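Local coordinates for protein post-proline cleaving enzyme (Rickettsia typhi, PDB 4HVT) that probably acts as a serine-type oligopeptidase that cleaves peptides on the carboxyl side of proline, at residues F660-V663 / L664-P668; H653-H656 / G657-E661; L593-I596 / R597-E600; K625-P628 / L629-L632. All coordinates share one frame; numbering follows the deposited sequence.

Contact 1: residues F660-V663 / L664-P668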
loop_
_atom_site.group_PDB
_atom_site.type_symbol
_atom_site.label_atom_id
_atom_site.label_comp_id
_atom_site.label_asym_id
_atom_site.label_seq_id
_atom_site.Cartn_x
_atom_site.Cartn_y
_atom_site.Cartn_z
ATOM N N PHE A 660 19.872 -11.644 -7.146
ATOM C CA PHE A 660 19.176 -12.858 -7.449
ATOM C C PHE A 660 19.399 -13.203 -8.943
ATOM O O PHE A 660 19.652 -14.308 -9.246
ATOM C CB PHE A 660 17.730 -12.680 -7.152
ATOM C CG PHE A 660 16.934 -13.945 -7.088
ATOM C CD1 PHE A 660 17.402 -15.058 -6.420
ATOM C CD2 PHE A 660 15.620 -13.939 -7.563
ATOM C CE1 PHE A 660 16.654 -16.194 -6.341
ATOM C CE2 PHE A 660 14.860 -15.061 -7.462
ATOM C CZ PHE A 660 15.380 -16.193 -6.820
ATOM N N GLU A 661 19.205 -12.214 -9.827
ATOM C CA GLU A 661 19.480 -12.397 -11.280
ATOM C C GLU A 661 20.942 -12.823 -11.496
ATOM O O GLU A 661 21.245 -13.729 -12.268
ATOM C CB GLU A 661 19.225 -11.100 -12.021
ATOM C CG GLU A 661 19.655 -10.991 -13.476
ATOM C CD GLU A 661 18.985 -12.009 -14.402
ATOM O OE1 GLU A 661 18.141 -12.859 -13.992
ATOM O OE2 GLU A 661 19.370 -12.010 -15.599
ATOM N N TYR A 662 21.853 -12.129 -10.832
ATOM C CA TYR A 662 23.276 -12.406 -11.051
ATOM C C TYR A 662 23.627 -13.844 -10.696
ATOM O O TYR A 662 24.328 -14.522 -11.474
ATOM C CB TYR A 662 24.139 -11.414 -10.282
ATOM C CG TYR A 662 25.641 -11.593 -10.559
ATOM C CD1 TYR A 662 26.387 -12.506 -9.857
ATOM C CD2 TYR A 662 26.261 -10.789 -11.478
ATOM C CE1 TYR A 662 27.750 -12.648 -10.107
ATOM C CE2 TYR A 662 27.591 -10.919 -11.760
ATOM C CZ TYR A 662 28.330 -11.836 -11.069
ATOM O OH TYR A 662 29.645 -11.912 -11.368
ATOM N N VAL A 663 23.142 -14.320 -9.552
ATOM C CA VAL A 663 23.422 -15.685 -9.129
ATOM C C VAL A 663 22.662 -16.715 -9.964
ATOM O O VAL A 663 23.242 -17.714 -10.393
ATOM C CB VAL A 663 23.177 -15.900 -7.621
ATOM C CG1 VAL A 663 23.624 -17.308 -7.221
ATOM C CG2 VAL A 663 23.957 -14.864 -6.849
ATOM N N LEU A 664 21.369 -16.475 -10.228
ATOM C CA LEU A 664 20.577 -17.451 -10.956
ATOM C C LEU A 664 21.033 -17.548 -12.393
ATOM O O LEU A 664 21.031 -18.646 -12.991
ATOM C CB LEU A 664 19.085 -17.084 -10.908
ATOM C CG LEU A 664 18.239 -17.795 -9.867
ATOM C CD1 LEU A 664 16.803 -17.278 -10.001
ATOM C CD2 LEU A 664 18.234 -19.296 -10.087
ATOM N N ALA A 665 21.403 -16.411 -12.976
ATOM C CA ALA A 665 21.962 -16.416 -14.349
ATOM C C ALA A 665 22.973 -17.515 -14.532
ATOM O O ALA A 665 23.114 -18.051 -15.651
ATOM C CB ALA A 665 22.633 -15.084 -14.674
ATOM N N GLN A 666 23.704 -17.852 -13.469
ATOM C CA GLN A 666 24.761 -18.851 -13.533
ATOM C C GLN A 666 24.338 -20.308 -13.387
ATOM O O GLN A 666 25.186 -21.188 -13.368
ATOM C CB GLN A 666 25.824 -18.543 -12.481
ATOM C CG GLN A 666 26.356 -17.145 -12.660
ATOM C CD GLN A 666 27.437 -16.807 -11.688
ATOM O OE1 GLN A 666 27.201 -16.736 -10.479
ATOM N NE2 GLN A 666 28.630 -16.542 -12.208
ATOM N N ASN A 667 23.039 -20.549 -13.286
ATOM C CA ASN A 667 22.495 -21.880 -13.210
ATOM C C ASN A 667 21.971 -22.169 -14.602
ATOM O O ASN A 667 20.989 -21.567 -14.999
ATOM C CB ASN A 667 21.375 -21.870 -12.160
ATOM C CG ASN A 667 20.692 -23.192 -12.014
ATOM O OD1 ASN A 667 20.396 -23.872 -13.002
ATOM N ND2 ASN A 667 20.411 -23.564 -10.770
ATOM N N PRO A 668 22.637 -23.084 -15.370
ATOM C CA PRO A 668 22.282 -23.324 -16.772
ATOM C C PRO A 668 21.058 -24.205 -16.902
ATOM O O PRO A 668 20.593 -24.446 -18.020
ATOM C CB PRO A 668 23.530 -24.041 -17.330
ATOM C CG PRO A 668 24.029 -24.805 -16.165
ATOM C CD PRO A 668 23.763 -23.950 -14.946
#

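Contact 2: residues H653-H656 / G657-E661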
loop_
_atom_site.group_PDB
_atom_site.type_symbol
_atom_site.label_atom_id
_atom_site.label_comp_id
_atom_site.label_asym_id
_atom_site.label_seq_id
_atom_site.Cartn_x
_atom_site.Cartn_y
_atom_site.Cartn_z
ATOM N N HIS A 653 15.741 -1.213 -2.285
ATOM C CA HIS A 653 16.964 -1.068 -3.078
ATOM C C HIS A 653 16.986 -2.131 -4.199
ATOM O O HIS A 653 16.623 -3.259 -3.985
ATOM C CB HIS A 653 18.216 -1.151 -2.213
ATOM C CG HIS A 653 19.476 -0.676 -2.890
ATOM N ND1 HIS A 653 20.142 -1.387 -3.860
ATOM C CD2 HIS A 653 20.237 0.419 -2.656
ATOM C CE1 HIS A 653 21.215 -0.727 -4.247
ATOM N NE2 HIS A 653 21.311 0.364 -3.500
ATOM N N PRO A 654 17.413 -1.753 -5.389
ATOM C CA PRO A 654 17.490 -2.808 -6.445
ATOM C C PRO A 654 18.492 -3.946 -6.273
ATOM O O PRO A 654 18.435 -4.905 -7.040
ATOM C CB PRO A 654 17.885 -2.021 -7.696
ATOM C CG PRO A 654 18.565 -0.777 -7.218
ATOM C CD PRO A 654 17.860 -0.448 -5.907
ATOM N N TRP A 655 19.408 -3.835 -5.296
ATOM C CA TRP A 655 20.363 -4.882 -4.982
ATOM C C TRP A 655 19.689 -6.260 -4.933
ATOM O O TRP A 655 20.162 -7.213 -5.487
ATOM C CB TRP A 655 21.004 -4.630 -3.627
ATOM C CG TRP A 655 21.690 -5.836 -3.020
ATOM C CD1 TRP A 655 21.282 -6.571 -1.964
ATOM C CD2 TRP A 655 22.906 -6.438 -3.468
ATOM N NE1 TRP A 655 22.147 -7.576 -1.693
ATOM C CE2 TRP A 655 23.180 -7.520 -2.586
ATOM C CE3 TRP A 655 23.801 -6.149 -4.491
ATOM C CZ2 TRP A 655 24.298 -8.326 -2.714
ATOM C CZ3 TRP A 655 24.952 -6.956 -4.594
ATOM C CH2 TRP A 655 25.160 -8.032 -3.722
ATOM N N HIS A 656 18.516 -6.325 -4.304
ATOM C CA HIS A 656 17.885 -7.636 -4.096
ATOM C C HIS A 656 17.561 -8.352 -5.392
ATOM O O HIS A 656 17.830 -9.544 -5.534
ATOM C CB HIS A 656 16.627 -7.530 -3.207
ATOM C CG HIS A 656 16.900 -6.954 -1.861
ATOM N ND1 HIS A 656 17.365 -7.716 -0.814
ATOM C CD2 HIS A 656 16.759 -5.693 -1.370
ATOM C CE1 HIS A 656 17.503 -6.951 0.261
ATOM N NE2 HIS A 656 17.175 -5.716 -0.067
ATOM N N GLY A 657 16.993 -7.619 -6.328
ATOM C CA GLY A 657 16.619 -8.206 -7.640
ATOM C C GLY A 657 17.888 -8.484 -8.459
ATOM O O GLY A 657 18.029 -9.548 -9.090
ATOM N N ARG A 658 18.818 -7.532 -8.415
ATOM C CA ARG A 658 20.046 -7.634 -9.170
ATOM C C ARG A 658 20.842 -8.852 -8.739
ATOM O O ARG A 658 21.254 -9.653 -9.589
ATOM C CB ARG A 658 20.903 -6.411 -8.957
ATOM C CG ARG A 658 20.492 -5.231 -9.767
ATOM C CD ARG A 658 21.111 -3.979 -9.193
ATOM N NE ARG A 658 20.838 -2.792 -9.975
ATOM C CZ ARG A 658 21.386 -1.600 -9.731
ATOM N NH1 ARG A 658 22.288 -1.433 -8.758
ATOM N NH2 ARG A 658 21.055 -0.573 -10.502
ATOM N N ILE A 659 21.087 -9.010 -7.436
ATOM C CA ILE A 659 21.850 -10.213 -6.960
ATOM C C ILE A 659 21.219 -11.591 -7.248
ATOM O O ILE A 659 21.932 -12.602 -7.590
ATOM C CB ILE A 659 22.294 -10.062 -5.463
ATOM C CG1 ILE A 659 23.338 -11.109 -5.099
ATOM C CG2 ILE A 659 21.153 -10.160 -4.418
ATOM C CD1 ILE A 659 24.631 -10.941 -5.841
ATOM N N PHE A 660 19.872 -11.644 -7.146
ATOM C CA PHE A 660 19.176 -12.858 -7.449
ATOM C C PHE A 660 19.399 -13.203 -8.943
ATOM O O PHE A 660 19.652 -14.308 -9.246
ATOM C CB PHE A 660 17.730 -12.680 -7.152
ATOM C CG PHE A 660 16.934 -13.945 -7.088
ATOM C CD1 PHE A 660 17.402 -15.058 -6.420
ATOM C CD2 PHE A 660 15.620 -13.939 -7.563
ATOM C CE1 PHE A 660 16.654 -16.194 -6.341
ATOM C CE2 PHE A 660 14.860 -15.061 -7.462
ATOM C CZ PHE A 660 15.380 -16.193 -6.820
ATOM N N GLU A 661 19.205 -12.214 -9.827
ATOM C CA GLU A 661 19.480 -12.397 -11.280
ATOM C C GLU A 661 20.942 -12.823 -11.496
ATOM O O GLU A 661 21.245 -13.729 -12.268
ATOM C CB GLU A 661 19.225 -11.100 -12.021
ATOM C CG GLU A 661 19.655 -10.991 -13.476
ATOM C CD GLU A 661 18.985 -12.009 -14.402
ATOM O OE1 GLU A 661 18.141 -12.859 -13.992
ATOM O OE2 GLU A 661 19.370 -12.010 -15.599
#

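Contact 3: residues L593-I596 / R597-E600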
loop_
_atom_site.group_PDB
_atom_site.type_symbol
_atom_site.label_atom_id
_atom_site.label_comp_id
_atom_site.label_asym_id
_atom_site.label_seq_id
_atom_site.Cartn_x
_atom_site.Cartn_y
_atom_site.Cartn_z
ATOM N N LEU A 593 15.017 -9.743 -0.609
ATOM C CA LEU A 593 15.343 -11.158 -0.653
ATOM C C LEU A 593 16.691 -11.539 -0.079
ATOM O O LEU A 593 16.853 -12.659 0.355
ATOM C CB LEU A 593 15.175 -11.724 -2.054
ATOM C CG LEU A 593 16.085 -11.657 -3.235
ATOM C CD1 LEU A 593 17.411 -12.395 -3.091
ATOM C CD2 LEU A 593 15.282 -12.231 -4.434
ATOM N N ASP A 594 17.628 -10.598 -0.086
ATOM C CA ASP A 594 18.924 -10.821 0.620
ATOM C C ASP A 594 18.742 -10.605 2.128
ATOM O O ASP A 594 18.964 -9.520 2.645
ATOM C CB ASP A 594 20.025 -9.950 0.062
ATOM C CG ASP A 594 21.405 -10.279 0.675
ATOM O OD1 ASP A 594 21.462 -10.991 1.708
ATOM O OD2 ASP A 594 22.423 -9.812 0.104
ATOM N N MET A 595 18.280 -11.637 2.810
ATOM C CA MET A 595 17.865 -11.507 4.201
ATOM C C MET A 595 19.062 -11.491 5.183
ATOM O O MET A 595 18.888 -11.174 6.368
ATOM C CB MET A 595 16.806 -12.563 4.528
ATOM C CG MET A 595 15.599 -12.526 3.561
ATOM S SD MET A 595 14.979 -10.869 3.239
ATOM C CE MET A 595 14.319 -10.386 4.817
ATOM N N ILE A 596 20.280 -11.807 4.710
ATOM C CA ILE A 596 21.462 -11.590 5.543
ATOM C C ILE A 596 21.863 -10.099 5.596
ATOM O O ILE A 596 22.237 -9.577 6.673
ATOM C CB ILE A 596 22.647 -12.476 5.107
ATOM C CG1 ILE A 596 22.224 -13.950 5.065
ATOM C CG2 ILE A 596 23.796 -12.298 6.081
ATOM C CD1 ILE A 596 23.401 -14.930 5.001
ATOM N N ARG A 597 21.785 -9.423 4.442
ATOM C CA ARG A 597 22.323 -8.074 4.269
ATOM C C ARG A 597 21.253 -6.993 4.150
ATOM O O ARG A 597 21.590 -5.848 3.911
ATOM C CB ARG A 597 23.207 -8.021 3.000
ATOM C CG ARG A 597 24.391 -8.988 3.092
ATOM C CD ARG A 597 25.481 -8.720 2.052
ATOM N NE ARG A 597 25.977 -7.373 2.031
ATOM C CZ ARG A 597 26.550 -6.758 0.990
ATOM N NH1 ARG A 597 26.767 -7.388 -0.141
ATOM N NH2 ARG A 597 26.940 -5.498 1.106
ATOM N N TYR A 598 19.999 -7.353 4.370
ATOM C CA TYR A 598 18.880 -6.406 4.097
ATOM C C TYR A 598 19.012 -5.085 4.833
ATOM O O TYR A 598 18.584 -4.057 4.313
ATOM C CB TYR A 598 17.462 -6.998 4.290
ATOM C CG TYR A 598 17.026 -7.167 5.710
ATOM C CD1 TYR A 598 16.367 -6.149 6.369
ATOM C CD2 TYR A 598 17.242 -8.358 6.369
ATOM C CE1 TYR A 598 15.967 -6.297 7.665
ATOM C CE2 TYR A 598 16.834 -8.543 7.662
ATOM C CZ TYR A 598 16.165 -7.495 8.316
ATOM O OH TYR A 598 15.730 -7.605 9.605
ATOM N N LYS A 599 19.644 -5.086 6.019
ATOM C CA LYS A 599 19.747 -3.835 6.769
ATOM C C LYS A 599 20.635 -2.797 6.067
ATOM O O LYS A 599 20.532 -1.610 6.377
ATOM C CB LYS A 599 20.292 -4.028 8.200
ATOM C CG LYS A 599 19.431 -4.911 9.099
ATOM C CD LYS A 599 19.907 -5.044 10.544
ATOM C CE LYS A 599 21.375 -5.483 10.746
ATOM N NZ LYS A 599 21.754 -5.515 12.198
ATOM N N GLU A 600 21.531 -3.255 5.196
ATOM C CA GLU A 600 22.477 -2.384 4.521
ATOM C C GLU A 600 21.895 -1.616 3.352
ATOM O O GLU A 600 22.580 -0.789 2.811
ATOM C CB GLU A 600 23.663 -3.216 4.021
ATOM C CG GLU A 600 24.445 -3.907 5.112
ATOM C CD GLU A 600 25.521 -4.784 4.483
ATOM O OE1 GLU A 600 26.398 -4.211 3.781
ATOM O OE2 GLU A 600 25.509 -6.026 4.688
HETATM O O HOH W 1 21.534 -6.961 7.313
#

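Contact 4: residues K625-P628 / L629-L632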
loop_
_atom_site.group_PDB
_atom_site.type_symbol
_atom_site.label_atom_id
_atom_site.label_comp_id
_atom_site.label_asym_id
_atom_site.label_seq_id
_atom_site.Cartn_x
_atom_site.Cartn_y
_atom_site.Cartn_z
ATOM N N LYS A 625 17.998 -20.666 7.090
ATOM C CA LYS A 625 17.284 -21.853 6.655
ATOM C C LYS A 625 16.394 -21.595 5.421
ATOM O O LYS A 625 16.120 -22.535 4.630
ATOM C CB LYS A 625 16.435 -22.464 7.758
ATOM C CG LYS A 625 17.214 -23.046 8.913
ATOM C CD LYS A 625 16.250 -23.491 9.997
ATOM C CE LYS A 625 16.941 -23.624 11.353
ATOM N NZ LYS A 625 15.886 -23.888 12.385
ATOM N N TYR A 626 15.933 -20.355 5.261
ATOM C CA TYR A 626 15.047 -20.032 4.162
ATOM C C TYR A 626 15.591 -19.054 3.174
ATOM O O TYR A 626 15.069 -19.015 2.024
ATOM C CB TYR A 626 13.662 -19.576 4.625
ATOM C CG TYR A 626 13.602 -18.210 5.283
ATOM C CD1 TYR A 626 13.676 -17.064 4.525
ATOM C CD2 TYR A 626 13.425 -18.083 6.661
ATOM C CE1 TYR A 626 13.597 -15.805 5.108
ATOM C CE2 TYR A 626 13.356 -16.821 7.253
ATOM C CZ TYR A 626 13.395 -15.691 6.471
ATOM O OH TYR A 626 13.312 -14.457 7.118
ATOM N N ALA A 627 16.593 -18.261 3.561
ATOM C CA ALA A 627 17.046 -17.164 2.720
ATOM C C ALA A 627 17.390 -17.723 1.327
ATOM O O ALA A 627 18.194 -18.620 1.245
ATOM C CB ALA A 627 18.243 -16.466 3.354
ATOM N N PRO A 628 16.766 -17.194 0.252
ATOM C CA PRO A 628 16.986 -17.859 -1.072
ATOM C C PRO A 628 18.436 -17.907 -1.496
ATOM O O PRO A 628 18.882 -18.938 -2.052
ATOM C CB PRO A 628 16.128 -17.019 -2.048
ATOM C CG PRO A 628 15.143 -16.351 -1.191
ATOM C CD PRO A 628 15.754 -16.144 0.196
ATOM N N LEU A 629 19.228 -16.876 -1.194
ATOM C CA LEU A 629 20.644 -16.864 -1.692
ATOM C C LEU A 629 21.496 -17.855 -0.953
ATOM O O LEU A 629 22.599 -18.238 -1.451
ATOM C CB LEU A 629 21.278 -15.472 -1.571
ATOM C CG LEU A 629 20.600 -14.338 -2.352
ATOM C CD1 LEU A 629 21.277 -13.020 -1.987
ATOM C CD2 LEU A 629 20.715 -14.582 -3.838
ATOM N N GLU A 630 21.003 -18.329 0.194
ATOM C CA GLU A 630 21.674 -19.372 0.991
ATOM C C GLU A 630 21.202 -20.799 0.666
ATOM O O GLU A 630 21.728 -21.782 1.218
ATOM C CB GLU A 630 21.456 -19.155 2.476
ATOM C CG GLU A 630 22.103 -17.898 3.019
ATOM C CD GLU A 630 23.632 -17.947 2.989
ATOM O OE1 GLU A 630 24.237 -18.832 3.652
ATOM O OE2 GLU A 630 24.244 -17.114 2.289
ATOM N N ASN A 631 20.248 -20.946 -0.242
ATOM C CA ASN A 631 19.621 -22.253 -0.468
ATOM C C ASN A 631 19.442 -22.436 -1.971
ATOM O O ASN A 631 18.432 -22.889 -2.430
ATOM C CB ASN A 631 18.295 -22.393 0.297
ATOM C CG ASN A 631 18.514 -22.462 1.807
ATOM O OD1 ASN A 631 18.834 -23.537 2.356
ATOM N ND2 ASN A 631 18.453 -21.313 2.462
ATOM N N LEU A 632 20.456 -22.058 -2.728
ATOM C CA LEU A 632 20.459 -22.235 -4.183
ATOM C C LEU A 632 21.518 -23.246 -4.628
ATOM O O LEU A 632 22.662 -23.168 -4.247
ATOM C CB LEU A 632 20.792 -20.941 -4.880
ATOM C CG LEU A 632 19.760 -19.888 -5.202
ATOM C CD1 LEU A 632 20.497 -18.718 -5.815
ATOM C CD2 LEU A 632 18.674 -20.317 -6.134
#

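Contact 1: residues F660-V663 / L664-P668
One face of the Phe660 ring carries Leu664 CD1, which sits 3.6 Å above the ring plane, displaced toward the rim, and makes a CH-pi contact with the centroid at 3.8 Å. The methyl comes nearest to Phe660 at CZ, and the two side chains run alongside each other in the same direction, one helical turn apart. With CG of Phe660 trans to the backbone N (chi1 -165°), the ring leans along the helix to where the leucine methyl can reach it. The second flat pair is looser: the Tyr662 ring and the Gln666 amide are inclined at 57°, Gln666 OE1 approaches Tyr662 CE1 obliquely at 4.1 Å, and the buried Tyr662 O has no polar partner. A backbone bond underlies the Phe660-Leu664 pair: Leu664 N donates to Phe660 O at 2.9 Å, and Ala665 N continues the pattern to Glu661 O at 2.8 Å. From Leu664 onward the chain folds into a type I beta turn, closed by Asn667 N on Leu664 O at 2.8 Å. Glu661 forms a salt bridge with Arg42 and a hydrogen bond with Thr672, while Phe660 and Leu664 face strand 640-646 through Ile643 and Val641. This is the C-terminal end of helix 655-664, passing through a beta turn toward strand 672-677 in the alpha/beta-hydrolase fold.

Contact 2: residues H653-H656 / G657-E661
Gly657 follows directly on His656 in the first turn of helix 655-664, and its carbonyl receives Glu661 N. Arg658 comes next and reaches back over Pro654: its N donates to Pro654 O at 3.0 Å, almost straight (168°), and its side chain, extended from CG to NE, runs beside the proline ring. Pro654 CG lies 3.9 Å above the guanidinium plane, over its centre, so one face of the charged group rests on the ring while its nitrogens turn to Glu676 and to the carbonyls of Leu27, Glu29 and Ala30. Ile659 repeats the i to i+4 step, its N bonding Trp655 O at 2.8 Å. Its CB stands over the six-membered ring of Trp655, 3.8 Å from the centroid, and CD1 meets CH2 of the indole at 3.6 Å. CG1 of Ile659 lies trans to N (chi1 -166°), which lays this branch along the outer part of the indole. Phe660 N closes the following turn with a weak 3.3 Å bond to His656 O. Ahead of the helix, His653 ND1 accepts Trp655 N at 2.9 Å in the plane of its imidazole, a capping bond. That bond uses a lone pair on the ring nitrogen, which is consistent with an unprotonated ND1. The guanidinium combines an apolar platform on one face with polar partners for all its nitrogens, which probably holds it in a fixed orientation despite its burial.

Contact 3: residues L593-I596 / R597-E600
Asp594 and Arg597 meet in a compact turn, with Asp594 at the centre of an inverse gamma turn, in the loop between strand 585-589 and helix 608-611 of the hydrolase domain. Asp594 sends its CG trans to N (chi1 -174°), bringing OD1 to Arg597 N at 3.2 Å. The donor stands above the carboxylate plane, and Asp594 O adds a weak bond to the same N. Its other oxygen, OD2, rests on Arg597 CB and takes Trp655 NE1 from helix 655-664. Met595 bends at chi2 and chi3 to carry CE to Tyr598 CD2 at 3.9 Å; SD is oblique to that ring, 5.4 Å from its centroid, in a Met-aromatic contact. The buried Met595 O has no polar partner and lies at the edge of the ring, 3.3 Å from Tyr598 CD2. Ile596 O accepts from a water that in turn accepts from Lys599 N, bridging the two halves of the turn. Beyond it, the Arg597 guanidinium, which also pairs with Glu28, grips Glu600 side-on: both carboxylate oxygens lie in the guanidinium plane, with NE bonded to OE2 at 3.0 Å and NH2 to OE1 at 3.0 Å.

Contact 4: residues K625-P628 / L629-L632
Asn631 points its side chain back across the turn at Ala627, whose carbonyl is caught between two donors. ND2 of Asn631 reaches Ala627 O at 3.0 Å with a nearly straight bond (163°), and the oxygen lies close to the amide plane. Glu630 N reaches the same oxygen at 3.0 Å from the opposite face of the carbonyl plane. Held from both faces, the carbonyl is probably restrained from swinging. The amide also lies over the end of the preceding helix, where ND2 bonds Lys624 O as well. With CG on the side away from its own carbonyl carbon (chi1 -69°), Asn631 can direct this amide backward while its N bonds Pro628 O at 3.0 Å. The Glu630 stem lies beside Ala627, CG to CB at 4.1 Å, and its carboxylate leads off elsewhere. Leu632 CG lies 3.4 Å from Pro628 O. A short 3-10 segment follows the weakly bonded end of helix 617-626 and leads on toward strand 640-646. Around it, Pro628 rests on Ser573 and Leu632 on Thr577 of helix 567-578, while Leu629 and Leu632 lean on Ile659, Val663 and Leu664 of helix 655-664.

From the N terminus, contact 3 closes a turn after strand 585-589, contact 4 follows at the end of helix 617-626, then contact 2 at the start of helix 655-664 and contact 1 at its end. All are local; contacts 3 and 4 each close before the next opens, while contacts 2 and 1 overlap at Phe660 and Glu661, and none encloses another. In space they converge: Trp655 NE1 and His656 ND1 probably hydrogen-bond Asp594 of contact 3, at OD2 and N respectively; Leu593 packs on Phe660 and Leu629, Leu629 on Ile659, and Leu632 on Val663 and Leu664. Helix 655-664 is thus joined to the loop after strand 585-589 and to the one after helix 617-626.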